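PDB 2QDE: mandelate racemase/muconate lactonizing enzyme family protein from Azoarcus sp., which belongs to the enolase superfamily, pairing an N-terminal capping domain with a barrel domain, and carries a bound barium ion. Local coordinates for residues A[30-42]-A[48-62]. Sequence-based numbering, arbitrary orientation.
Sequences RIDGVLLKLHSDE and ADAGDTSSWYRGETQ
Leu36 and Ala48 form the antiparallel hydrogen-bonded pair of a beta hairpin in the N-terminal domain, with Leu36 N 2.8 Å from Ala48 O. This is the tight part: Leu36, Val34, Ala48 and Ala50 face helices 62-78 and 101-119, while at the neighbouring pair Leu35 lays CD2 3.4 Å from CG of Asp49. Asp49 (chi1 -172°) swings its carboxylate away from its own N, and OD1 accepts from Gly51 N, above the carboxylate plane, in an Asx turn; OD2 bonds Ser302 of the barrel domain. Beyond the Ala50 N to Val34 O bond, side-chain donors carry most of the contact; Thr53 N adds a weak bond to Asp32 O. Thr53 OG1 meets Asp32 O at 2.9 Å, tilted 31° from the carbonyl plane. Gln62, extended beyond CG, places NE2 2.7 Å from Gly33 O, on a lone pair and in the carbonyl plane; Thr379 also bonds this amide. The partly exposed end holds Ile31, Asp32, Asp52 and Thr53; there Ile31 crosses Asp52 at about a right angle. Loop side chains thus donate to two successive strand carbonyls, which would steady the loop carrying Trp56 and Tyr57 toward metal-site residues Asn197 and Asp246.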
# COMPACT_ATOMS: atom_id res chain seq x y z
N ARG A 30 -15.22 9.22 46.12
CA ARG A 30 -13.89 9.71 46.50
C ARG A 30 -12.83 9.37 45.45
O ARG A 30 -12.92 8.36 44.76
CB ARG A 30 -13.48 9.13 47.85
CG ARG A 30 -13.12 7.65 47.82
CD ARG A 30 -12.64 7.16 49.18
NE ARG A 30 -11.93 5.88 49.09
CZ ARG A 30 -11.40 5.24 50.12
NH1 ARG A 30 -11.49 5.75 51.34
NH2 ARG A 30 -10.76 4.09 49.94
N ILE A 31 -11.83 10.23 45.35
CA ILE A 31 -10.74 10.05 44.41
C ILE A 31 -9.55 9.38 45.10
O ILE A 31 -8.95 9.97 46.01
CB ILE A 31 -10.27 11.42 43.86
CG1 ILE A 31 -11.42 12.10 43.11
CG2 ILE A 31 -9.06 11.23 42.97
CD1 ILE A 31 -12.01 11.27 41.98
N ASP A 32 -9.21 8.17 44.67
CA ASP A 32 -8.08 7.45 45.25
C ASP A 32 -6.83 7.67 44.41
O ASP A 32 -6.77 7.30 43.23
CB ASP A 32 -8.37 5.95 45.36
CG ASP A 32 -9.53 5.64 46.31
OD1 ASP A 32 -9.66 6.34 47.34
OD2 ASP A 32 -10.29 4.70 46.02
N GLY A 33 -5.81 8.28 45.02
CA GLY A 33 -4.59 8.55 44.29
C GLY A 33 -3.35 8.41 45.15
O GLY A 33 -3.38 7.80 46.21
N VAL A 34 -2.26 9.00 44.68
CA VAL A 34 -1.01 8.91 45.41
C VAL A 34 -0.21 10.20 45.30
O VAL A 34 -0.27 10.89 44.28
CB VAL A 34 -0.19 7.72 44.85
CG1 VAL A 34 1.26 8.10 44.68
CG2 VAL A 34 -0.33 6.53 45.78
N LEU A 35 0.51 10.54 46.36
CA LEU A 35 1.38 11.71 46.37
C LEU A 35 2.80 11.18 46.48
O LEU A 35 3.04 10.19 47.17
CB LEU A 35 1.09 12.63 47.56
CG LEU A 35 -0.26 13.34 47.67
CD1 LEU A 35 -0.16 14.38 48.78
CD2 LEU A 35 -0.65 14.01 46.36
N LEU A 36 3.73 11.84 45.81
CA LEU A 36 5.12 11.43 45.83
C LEU A 36 6.02 12.54 46.35
O LEU A 36 5.82 13.72 46.06
CB LEU A 36 5.58 11.07 44.41
CG LEU A 36 7.07 10.80 44.19
CD1 LEU A 36 7.51 9.55 44.96
CD2 LEU A 36 7.34 10.62 42.70
N LYS A 37 7.01 12.15 47.14
CA LYS A 37 7.98 13.10 47.66
C LYS A 37 9.36 12.54 47.43
O LYS A 37 9.68 11.44 47.88
CB LYS A 37 7.77 13.36 49.16
CG LYS A 37 6.59 14.23 49.49
CD LYS A 37 6.51 14.52 50.99
CE LYS A 37 5.26 15.32 51.34
NZ LYS A 37 5.14 15.53 52.82
N LEU A 38 10.18 13.30 46.71
CA LEU A 38 11.56 12.91 46.44
C LEU A 38 12.44 13.83 47.27
O LEU A 38 12.66 14.99 46.91
CB LEU A 38 11.89 13.06 44.95
CG LEU A 38 11.08 12.22 43.95
CD1 LEU A 38 11.69 12.40 42.56
CD2 LEU A 38 11.10 10.75 44.36
N HIS A 39 12.91 13.32 48.40
CA HIS A 39 13.76 14.10 49.30
C HIS A 39 15.21 14.15 48.86
O HIS A 39 15.81 13.12 48.57
CB HIS A 39 13.72 13.50 50.71
CG HIS A 39 12.35 13.48 51.32
ND1 HIS A 39 11.41 12.51 51.01
CD2 HIS A 39 11.76 14.30 52.21
CE1 HIS A 39 10.30 12.75 51.68
NE2 HIS A 39 10.49 13.83 52.42
N SER A 40 15.78 15.35 48.82
CA SER A 40 17.18 15.51 48.43
C SER A 40 18.05 15.65 49.69
O SER A 40 17.53 15.84 50.79
CB SER A 40 17.38 16.74 47.56
OG SER A 40 17.34 17.92 48.34
N ASP A 41 19.36 15.57 49.51
CA ASP A 41 20.29 15.68 50.63
C ASP A 41 20.58 17.12 51.05
O ASP A 41 21.30 17.36 52.01
CB ASP A 41 21.59 14.95 50.30
CG ASP A 41 22.22 15.43 49.01
OD1 ASP A 41 21.54 16.15 48.24
OD2 ASP A 41 23.39 15.08 48.75
N GLU A 42 20.01 18.08 50.33
CA GLU A 42 20.22 19.47 50.68
C GLU A 42 18.91 20.17 51.05
O GLU A 42 18.68 21.33 50.71
CB GLU A 42 20.93 20.20 49.52
CG GLU A 42 22.44 19.89 49.48
CD GLU A 42 23.15 20.39 48.21
OE1 GLU A 42 22.98 21.57 47.84
OE2 GLU A 42 23.91 19.60 47.60
N ALA A 48 4.72 15.63 44.01
CA ALA A 48 3.86 15.34 42.86
C ALA A 48 2.60 14.61 43.30
O ALA A 48 2.59 13.94 44.33
CB ALA A 48 4.61 14.51 41.83
N ASP A 49 1.54 14.75 42.50
CA ASP A 49 0.24 14.14 42.76
C ASP A 49 -0.13 13.34 41.50
O ASP A 49 -0.35 13.93 40.44
CB ASP A 49 -0.81 15.23 42.99
CG ASP A 49 -2.16 14.68 43.44
OD1 ASP A 49 -2.41 13.46 43.34
OD2 ASP A 49 -2.99 15.50 43.90
N ALA A 50 -0.21 12.02 41.62
CA ALA A 50 -0.55 11.17 40.48
C ALA A 50 -1.96 11.47 39.98
O ALA A 50 -2.27 11.29 38.80
CB ALA A 50 -0.44 9.70 40.87
N GLY A 51 -2.80 11.93 40.90
CA GLY A 51 -4.18 12.22 40.56
C GLY A 51 -5.00 10.95 40.70
O GLY A 51 -4.53 9.96 41.25
N ASP A 52 -6.22 10.99 40.20
CA ASP A 52 -7.11 9.85 40.28
C ASP A 52 -6.58 8.61 39.55
O ASP A 52 -5.82 8.71 38.59
CB ASP A 52 -8.47 10.25 39.70
CG ASP A 52 -9.51 9.16 39.85
OD1 ASP A 52 -9.52 8.49 40.90
OD2 ASP A 52 -10.32 8.98 38.91
N THR A 53 -6.97 7.43 40.03
CA THR A 53 -6.57 6.18 39.40
C THR A 53 -7.81 5.58 38.74
O THR A 53 -8.90 5.57 39.33
CB THR A 53 -5.96 5.19 40.43
OG1 THR A 53 -6.88 5.01 41.52
CG2 THR A 53 -4.64 5.74 40.97
N SER A 54 -7.65 5.08 37.52
CA SER A 54 -8.76 4.50 36.77
C SER A 54 -8.38 3.14 36.20
O SER A 54 -7.50 3.04 35.35
CB SER A 54 -9.15 5.45 35.62
OG SER A 54 -10.07 4.82 34.75
N SER A 55 -9.06 2.09 36.66
CA SER A 55 -8.76 0.74 36.20
C SER A 55 -8.86 0.58 34.69
O SER A 55 -8.01 -0.07 34.07
CB SER A 55 -9.68 -0.28 36.88
OG SER A 55 -11.02 -0.11 36.46
N TRP A 56 -9.89 1.16 34.09
CA TRP A 56 -10.09 1.04 32.65
C TRP A 56 -9.30 2.04 31.80
O TRP A 56 -8.82 1.68 30.73
CB TRP A 56 -11.57 1.17 32.31
CG TRP A 56 -12.18 2.44 32.78
CD1 TRP A 56 -12.76 2.68 33.99
CD2 TRP A 56 -12.24 3.67 32.05
NE1 TRP A 56 -13.19 3.99 34.06
CE2 TRP A 56 -12.88 4.62 32.88
CE3 TRP A 56 -11.82 4.07 30.77
CZ2 TRP A 56 -13.11 5.94 32.47
CZ3 TRP A 56 -12.04 5.39 30.37
CH2 TRP A 56 -12.69 6.31 31.22
N TYR A 57 -9.16 3.28 32.26
CA TYR A 57 -8.43 4.27 31.47
C TYR A 57 -6.91 4.08 31.47
O TYR A 57 -6.27 4.14 30.42
CB TYR A 57 -8.73 5.69 31.95
CG TYR A 57 -8.09 6.75 31.07
CD1 TYR A 57 -8.64 7.08 29.83
CD2 TYR A 57 -6.90 7.37 31.46
CE1 TYR A 57 -8.02 8.01 28.99
CE2 TYR A 57 -6.27 8.30 30.62
CZ TYR A 57 -6.84 8.61 29.39
OH TYR A 57 -6.23 9.52 28.56
N ARG A 58 -6.34 3.85 32.65
CA ARG A 58 -4.90 3.67 32.79
C ARG A 58 -4.50 2.26 33.24
O ARG A 58 -3.48 1.73 32.82
CB ARG A 58 -4.37 4.71 33.79
CG ARG A 58 -2.85 4.76 33.94
CD ARG A 58 -2.19 5.52 32.80
NE ARG A 58 -2.26 4.81 31.53
CZ ARG A 58 -1.59 3.70 31.26
NH1 ARG A 58 -0.78 3.16 32.16
NH2 ARG A 58 -1.74 3.11 30.07
N GLY A 59 -5.32 1.65 34.10
CA GLY A 59 -5.00 0.32 34.59
C GLY A 59 -4.07 0.30 35.79
O GLY A 59 -3.61 -0.76 36.21
N GLU A 60 -3.79 1.48 36.35
CA GLU A 60 -2.92 1.55 37.52
C GLU A 60 -3.70 1.87 38.79
O GLU A 60 -4.75 2.51 38.75
CB GLU A 60 -1.81 2.59 37.27
CG GLU A 60 -0.86 2.15 36.15
CD GLU A 60 0.18 3.20 35.80
OE1 GLU A 60 1.07 3.47 36.63
OE2 GLU A 60 0.11 3.74 34.67
N THR A 61 -3.18 1.41 39.92
CA THR A 61 -3.84 1.63 41.20
C THR A 61 -2.87 2.24 42.20
O THR A 61 -1.68 2.36 41.92
CB THR A 61 -4.33 0.30 41.81
OG1 THR A 61 -3.20 -0.56 42.06
CG2 THR A 61 -5.31 -0.40 40.87
N GLN A 62 -3.39 2.61 43.36
CA GLN A 62 -2.55 3.19 44.40
C GLN A 62 -1.41 2.24 44.68
O GLN A 62 -0.25 2.65 44.70
CB GLN A 62 -3.34 3.40 45.68
CG GLN A 62 -4.33 4.53 45.63
CD GLN A 62 -4.99 4.74 46.97
OE1 GLN A 62 -5.52 3.79 47.56
NE2 GLN A 62 -4.96 5.97 47.48
O HOH W 1 -10.49 6.63 42.27